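Local coordinates for protein MB2760 (Mycobacterium tuberculosis, PDB 2BNG) that hydrolyses in vitro long or bulky lipophilic epoxides, such as 9,10-epoxystearic acid and cholesterol 5,6-oxide, to the corresponding diols, at residues L40-Y46 / G56-A61; Q68-G72 / A94-G98; P99-Q103 / L145-L149. All coordinates share one frame; numbering follows the deposited sequence.

Contact 1: residues L40-Y46 / G56-A61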
# COMPACT_ATOMS: atom_id res chain seq x y z
N LEU C 40 -31.10 -18.98 -23.25
CA LEU C 40 -31.55 -20.28 -23.74
C LEU C 40 -31.85 -20.25 -25.23
O LEU C 40 -32.66 -19.46 -25.68
CB LEU C 40 -32.76 -20.80 -22.97
CG LEU C 40 -32.61 -21.01 -21.45
CD1 LEU C 40 -33.94 -21.48 -20.83
CD2 LEU C 40 -31.47 -21.98 -21.11
N GLY C 41 -31.17 -21.11 -25.99
CA GLY C 41 -31.39 -21.20 -27.41
C GLY C 41 -32.80 -21.66 -27.76
O GLY C 41 -33.41 -22.44 -27.02
N ASP C 42 -33.30 -21.20 -28.90
CA ASP C 42 -34.62 -21.61 -29.40
C ASP C 42 -34.85 -23.12 -29.47
O ASP C 42 -35.94 -23.58 -29.17
CB ASP C 42 -34.92 -20.96 -30.74
CG ASP C 42 -35.30 -19.49 -30.61
OD1 ASP C 42 -35.36 -18.78 -31.64
OD2 ASP C 42 -35.53 -19.02 -29.47
N ASP C 43 -33.82 -23.87 -29.84
CA ASP C 43 -33.93 -25.33 -29.88
C ASP C 43 -33.30 -26.07 -28.71
O ASP C 43 -32.87 -27.22 -28.84
CB ASP C 43 -33.39 -25.84 -31.18
CG ASP C 43 -34.32 -25.53 -32.33
OD1 ASP C 43 -34.38 -26.34 -33.26
OD2 ASP C 43 -35.02 -24.49 -32.34
N LEU C 44 -33.26 -25.41 -27.55
CA LEU C 44 -32.84 -26.05 -26.32
C LEU C 44 -33.50 -27.41 -26.13
O LEU C 44 -34.72 -27.55 -26.31
CB LEU C 44 -33.19 -25.17 -25.12
CG LEU C 44 -32.87 -25.73 -23.73
CD1 LEU C 44 -31.35 -25.82 -23.46
CD2 LEU C 44 -33.57 -24.89 -22.67
N VAL C 45 -32.69 -28.42 -25.79
CA VAL C 45 -33.24 -29.60 -25.13
C VAL C 45 -32.79 -29.67 -23.68
O VAL C 45 -31.58 -29.60 -23.37
CB VAL C 45 -33.13 -30.97 -25.95
CG1 VAL C 45 -32.48 -30.82 -27.36
CG2 VAL C 45 -32.54 -32.11 -25.12
N TYR C 46 -33.79 -29.75 -22.80
CA TYR C 46 -33.60 -29.72 -21.35
C TYR C 46 -34.03 -31.04 -20.68
O TYR C 46 -35.23 -31.41 -20.66
CB TYR C 46 -34.34 -28.53 -20.74
CG TYR C 46 -34.47 -28.54 -19.23
CD1 TYR C 46 -33.39 -28.89 -18.42
CD2 TYR C 46 -35.67 -28.18 -18.62
CE1 TYR C 46 -33.49 -28.87 -17.02
CE2 TYR C 46 -35.80 -28.17 -17.22
CZ TYR C 46 -34.70 -28.53 -16.43
OH TYR C 46 -34.79 -28.54 -15.07
N GLY C 56 -37.27 -26.74 -26.48
CA GLY C 56 -37.56 -25.36 -26.82
C GLY C 56 -37.21 -24.41 -25.70
O GLY C 56 -37.71 -24.55 -24.59
N GLY C 57 -36.34 -23.45 -26.01
CA GLY C 57 -35.88 -22.45 -25.06
C GLY C 57 -36.98 -21.59 -24.47
O GLY C 57 -37.01 -21.32 -23.28
N ARG C 58 -37.91 -21.16 -25.31
CA ARG C 58 -39.04 -20.36 -24.83
C ARG C 58 -40.02 -21.05 -23.94
O ARG C 58 -40.56 -20.44 -23.02
CB ARG C 58 -39.85 -19.91 -25.99
CG ARG C 58 -39.19 -18.87 -26.58
CD ARG C 58 -39.80 -18.80 -27.81
NE ARG C 58 -38.98 -17.96 -28.49
CZ ARG C 58 -38.81 -16.79 -28.00
NH1 ARG C 58 -39.44 -16.43 -26.89
NH2 ARG C 58 -38.02 -16.03 -28.63
N ARG C 59 -40.31 -22.29 -24.26
CA ARG C 59 -41.18 -23.05 -23.43
C ARG C 59 -40.53 -23.32 -22.07
O ARG C 59 -41.21 -23.23 -21.04
CB ARG C 59 -41.58 -24.32 -24.17
CG ARG C 59 -42.43 -25.23 -23.37
CD ARG C 59 -43.31 -26.02 -24.28
NE ARG C 59 -43.31 -27.42 -23.93
CZ ARG C 59 -43.19 -28.42 -24.79
NH1 ARG C 59 -43.11 -28.21 -26.07
NH2 ARG C 59 -43.19 -29.65 -24.39
N THR C 60 -39.22 -23.62 -22.06
CA THR C 60 -38.47 -23.84 -20.81
C THR C 60 -38.34 -22.54 -20.01
O THR C 60 -38.54 -22.53 -18.78
CB THR C 60 -37.07 -24.45 -21.07
OG1 THR C 60 -37.23 -25.72 -21.70
CG2 THR C 60 -36.28 -24.61 -19.78
N ALA C 61 -38.02 -21.45 -20.72
CA ALA C 61 -37.87 -20.13 -20.12
C ALA C 61 -39.13 -19.67 -19.39
O ALA C 61 -39.04 -19.17 -18.27
CB ALA C 61 -37.44 -19.11 -21.15
O HOH W 1 -38.17 -22.09 -28.34

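Contact 2: residues Q68-G72 / A94-G98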
# COMPACT_ATOMS: atom_id res chain seq x y z
N GLN C 68 -41.50 -18.80 -10.17
CA GLN C 68 -41.23 -17.71 -9.28
C GLN C 68 -42.28 -17.60 -8.17
O GLN C 68 -43.49 -17.57 -8.45
CB GLN C 68 -41.28 -16.47 -10.12
CG GLN C 68 -40.36 -15.45 -9.75
CD GLN C 68 -40.90 -14.48 -8.82
OE1 GLN C 68 -40.18 -13.97 -8.03
NE2 GLN C 68 -42.14 -14.18 -8.91
N GLY C 69 -41.83 -17.54 -6.92
CA GLY C 69 -42.77 -17.45 -5.79
C GLY C 69 -43.35 -18.79 -5.32
O GLY C 69 -44.06 -18.83 -4.33
N ARG C 70 -43.05 -19.88 -6.02
CA ARG C 70 -43.50 -21.22 -5.60
C ARG C 70 -42.38 -22.14 -5.26
O ARG C 70 -42.44 -22.90 -4.32
CB ARG C 70 -44.26 -21.90 -6.72
CG ARG C 70 -45.61 -21.45 -6.82
CD ARG C 70 -45.82 -20.93 -8.10
NE ARG C 70 -47.23 -20.74 -8.41
CZ ARG C 70 -47.96 -19.69 -8.05
NH1 ARG C 70 -47.47 -18.71 -7.29
NH2 ARG C 70 -49.22 -19.62 -8.44
N VAL C 71 -41.36 -22.13 -6.10
CA VAL C 71 -40.15 -22.85 -5.79
C VAL C 71 -38.94 -21.98 -6.12
O VAL C 71 -38.80 -21.50 -7.24
CB VAL C 71 -40.14 -24.26 -6.47
CG1 VAL C 71 -40.73 -24.20 -7.82
CG2 VAL C 71 -38.74 -24.83 -6.53
N GLY C 72 -38.09 -21.77 -5.12
CA GLY C 72 -36.83 -21.06 -5.32
C GLY C 72 -35.72 -22.05 -5.65
O GLY C 72 -35.81 -23.24 -5.31
N ALA C 94 -30.38 -26.67 -4.55
CA ALA C 94 -31.43 -26.75 -3.55
C ALA C 94 -32.74 -26.27 -4.16
O ALA C 94 -32.76 -25.27 -4.86
CB ALA C 94 -31.07 -25.92 -2.34
N LEU C 95 -33.83 -27.01 -3.91
CA LEU C 95 -35.18 -26.52 -4.22
C LEU C 95 -35.83 -26.10 -2.91
O LEU C 95 -35.75 -26.82 -1.91
CB LEU C 95 -36.03 -27.56 -4.97
CG LEU C 95 -35.44 -28.19 -6.25
CD1 LEU C 95 -36.36 -29.31 -6.74
CD2 LEU C 95 -35.16 -27.18 -7.38
N ILE C 96 -36.45 -24.92 -2.92
CA ILE C 96 -37.06 -24.34 -1.73
C ILE C 96 -38.52 -24.12 -2.02
O ILE C 96 -38.85 -23.42 -2.96
CB ILE C 96 -36.48 -22.92 -1.39
CG1 ILE C 96 -35.01 -22.80 -1.84
CG2 ILE C 96 -36.82 -22.52 0.02
CD1 ILE C 96 -33.95 -22.83 -0.89
N ILE C 97 -39.38 -24.71 -1.20
CA ILE C 97 -40.82 -24.54 -1.30
C ILE C 97 -41.25 -24.13 0.10
O ILE C 97 -41.31 -24.96 1.02
CB ILE C 97 -41.51 -25.85 -1.74
CG1 ILE C 97 -40.94 -26.32 -3.08
CG2 ILE C 97 -43.04 -25.67 -1.86
CD1 ILE C 97 -40.84 -27.80 -3.21
N GLY C 98 -41.52 -22.83 0.27
CA GLY C 98 -41.73 -22.23 1.57
C GLY C 98 -40.59 -22.57 2.53
O GLY C 98 -39.41 -22.30 2.23

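Contact 3: residues P99-Q103 / L145-L149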
# COMPACT_ATOMS: atom_id res chain seq x y z
N PRO C 99 -40.93 -23.22 3.68
CA PRO C 99 -39.91 -23.51 4.70
C PRO C 99 -39.20 -24.83 4.45
O PRO C 99 -38.25 -25.15 5.16
CB PRO C 99 -40.72 -23.59 6.00
CG PRO C 99 -42.11 -24.10 5.54
CD PRO C 99 -42.27 -23.71 4.07
N LEU C 100 -39.67 -25.59 3.46
CA LEU C 100 -39.02 -26.84 3.06
C LEU C 100 -37.85 -26.60 2.10
O LEU C 100 -38.02 -26.03 1.02
CB LEU C 100 -40.05 -27.78 2.42
CG LEU C 100 -39.52 -29.11 1.88
CD1 LEU C 100 -38.89 -29.99 3.01
CD2 LEU C 100 -40.59 -29.88 1.08
N ARG C 101 -36.66 -27.05 2.49
CA ARG C 101 -35.48 -26.95 1.64
C ARG C 101 -34.92 -28.32 1.36
O ARG C 101 -34.62 -29.08 2.28
CB ARG C 101 -34.43 -26.07 2.31
CG ARG C 101 -33.07 -26.09 1.63
CD ARG C 101 -32.07 -25.36 2.50
NE ARG C 101 -30.84 -25.18 1.77
CZ ARG C 101 -30.56 -24.09 1.06
NH1 ARG C 101 -31.42 -23.09 1.04
NH2 ARG C 101 -29.41 -24.02 0.37
N VAL C 102 -34.81 -28.65 0.07
CA VAL C 102 -34.32 -29.96 -0.35
C VAL C 102 -33.04 -29.79 -1.16
O VAL C 102 -33.03 -29.23 -2.25
CB VAL C 102 -35.38 -30.73 -1.21
CG1 VAL C 102 -34.84 -32.10 -1.63
CG2 VAL C 102 -36.71 -30.87 -0.45
N GLN C 103 -31.96 -30.32 -0.62
CA GLN C 103 -30.64 -30.09 -1.16
C GLN C 103 -30.01 -31.41 -1.62
O GLN C 103 -30.13 -32.43 -0.93
CB GLN C 103 -29.78 -29.44 -0.08
CG GLN C 103 -28.50 -28.81 -0.55
CD GLN C 103 -27.95 -27.85 0.49
OE1 GLN C 103 -28.57 -26.88 0.82
NE2 GLN C 103 -26.80 -28.13 1.02
N LEU C 145 -31.43 -28.47 11.68
CA LEU C 145 -30.73 -29.50 10.89
C LEU C 145 -30.83 -29.20 9.40
O LEU C 145 -30.52 -30.05 8.57
CB LEU C 145 -31.20 -30.92 11.26
CG LEU C 145 -31.12 -31.38 12.73
CD1 LEU C 145 -31.81 -32.72 12.91
CD2 LEU C 145 -29.69 -31.46 13.25
N LYS C 146 -31.25 -27.97 9.07
CA LYS C 146 -31.48 -27.57 7.69
C LYS C 146 -30.16 -27.40 6.94
O LYS C 146 -29.23 -26.79 7.45
CB LYS C 146 -32.30 -26.28 7.61
CG LYS C 146 -32.81 -25.96 6.21
CD LYS C 146 -33.60 -24.66 6.17
CE LYS C 146 -35.05 -24.88 6.53
NZ LYS C 146 -35.87 -23.81 5.94
N ALA C 147 -30.11 -27.97 5.73
CA ALA C 147 -28.95 -27.87 4.84
C ALA C 147 -28.65 -26.41 4.47
O ALA C 147 -29.56 -25.57 4.43
CB ALA C 147 -29.18 -28.71 3.60
N THR C 148 -27.39 -26.11 4.22
CA THR C 148 -26.98 -24.76 3.80
C THR C 148 -25.97 -24.87 2.66
O THR C 148 -25.28 -25.89 2.53
CB THR C 148 -26.32 -23.97 4.97
OG1 THR C 148 -25.44 -24.84 5.68
CG2 THR C 148 -27.35 -23.40 5.93
N LEU C 149 -25.89 -23.81 1.85
CA LEU C 149 -24.79 -23.65 0.89
C LEU C 149 -23.75 -22.66 1.39
O LEU C 149 -22.62 -23.06 1.71
CB LEU C 149 -25.31 -23.21 -0.48
CG LEU C 149 -26.13 -24.26 -1.21
CD1 LEU C 149 -26.57 -23.70 -2.52
CD2 LEU C 149 -25.28 -25.48 -1.40

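Contact 1: residues L40-Y46 / G56-A61
L44 and G56 are joined by the straightest bond of this contact: G56 N gives its hydrogen to L44 O at 2.7 Å, in the carbonyl plane and with an angle of 175° at the hydrogen. One residue on, G57 N reaches D42 O at 3.2 Å, coming in well above that carbonyl's plane. A water also donates to D42 O and accepts from R58 N, so the first turn of the helix is tied to the corner both directly and through solvent. G57 sits so close under the corner that its CA is 3.2 Å from G41 O, a CA-H...O contact. G41 to L44 form a type I beta turn that carries the chain out of strand 40-41 and into strand 44-48, which pairs with 52-55 as the first hairpin of this NTF2-like fold; helix 57-65 starts directly behind the hairpin with G56 as N-cap. T60 faces the strand. Its CG2, anti to the backbone N (OG1 chi1 -61°), lies 3.8 Å from Y46 CD2, while L44 CD2 rests against T60 CB and OG1. T60 OG1 itself turns back to G56 O, which takes T60 N from the opposite face of its plane. L40 CD1 lies 4.2 Å from A61 CB and also touches T60 CG2. On the exposed outside of the corner D42 OD2 and R58 NE make a long salt bridge of 3.7 Å. Further out, Y46 stacks on W120 and bonds N48 through its hydroxyl, and its side chain lies about 5 Å from that of the probable proton acceptor D122.

Contact 2: residues Q68-G72 / A94-G98
V71 turns CG2 anti to its backbone N, with CG1 at a chi1 of 38° between N and the carbonyl carbon, and this rotation lays CG2 alongside L95, 4.2 Å from L95 CB. The two side chains run side by side and point the same way. On the I97 side, V71 CB meets CG1 of that residue at 4.0 Å; I97 CG1 stands beside its own N (chi1 -57°), while I97 CG2 packs against R70 O. I96 goes to the other face of the strand, where its CG1 lies 3.6 Å from G72 O. The backbone does most of the joining. G72 and I96 are a hydrogen-bonded antiparallel pair: G72 N donates to I96 O at 2.8 Å in the carbonyl plane, and I96 N returns a bond to G72 O at 3.0 Å, tilted 28° from the G72 carbonyl plane. Each oxygen has a CA-H contact as well, V71 CA at 3.2 Å from I96 O and L95 CA at 3.5 Å from G72 O. On its face I96 also packs against E74 of strand 72-83 and R101 of strand 100-113. L95 also touches F73 and F104. A94 directly follows D93, the probable proton donor, so the pairing lies just beyond that residue at the end of strand 86-97. Here the loop after helix 57-65 enters strand 72-83, the outermost strand within the chain on this side of the curved mixed sheet of the limonene epoxide hydrolase family, a member of the NTF2 clan.

Contact 3: residues P99-Q103 / L145-L149
P99 O meets the C-terminal tail by taking a hydrogen bond of 2.8 Å from K146 NZ, the donor tilted 35° out of the carbonyl plane. The lysine gets there by a bend at chi3 (-85°) after an extended start. That course also carries K146 CG past R101 CD at 3.8 Å, the two side chains crossing at about a right angle. R101, extended from CG to NE, reaches out to the tail. R101 NE and R101 NH2 grip Q103 OE1 side-on, both bonds 3.0 Å long and both in the guanidinium plane, while NH2 also makes a salt bridge to E74; one partner lies on the arginine's own strand and the other, E74, on strand 72-83. L149 CG touches the guanidinium at its edge, 3.6 Å from R101 NH2. Strand 100-113 is an inner strand of the mixed sheet of this NTF2-like fold, and R101 and Q103 rise from one face of it; the tail after helix 126-139 passes over them, while L100 and V102 turn to the helix on the other face. Q103, again extended, has its oxygen held by R101, which fixes the amide's rotation and sends Q103 NE2 to T148 O at 3.1 Å, above that carbonyl's plane. A147 CB packs on the same amide, 3.4 Å from Q103 OE1, and L149 CD2 lies beside NE2.

Along the chain the contacts come in series, 1 then 2 then 3, and all reach the same mixed sheet. Contact 1 joins the corner 40-46 to helix 57-65, with its centre about 21 Å from that of contact 2 and about 29 Å from that of contact 3, across the chain's centre. Contacts 2 and 3, centres about 11 Å apart, touch where L95 O and V102 N, 2.9 Å apart, probably bond strand 86-97 to strand 100-113. The C-terminal tail and the start of strand 72-83 are thus tied to one edge region, the first hairpin to the other, with the probable catalytic aspartates D93 on strand 86-97, next to contact 2, and D122 on strand 116-123.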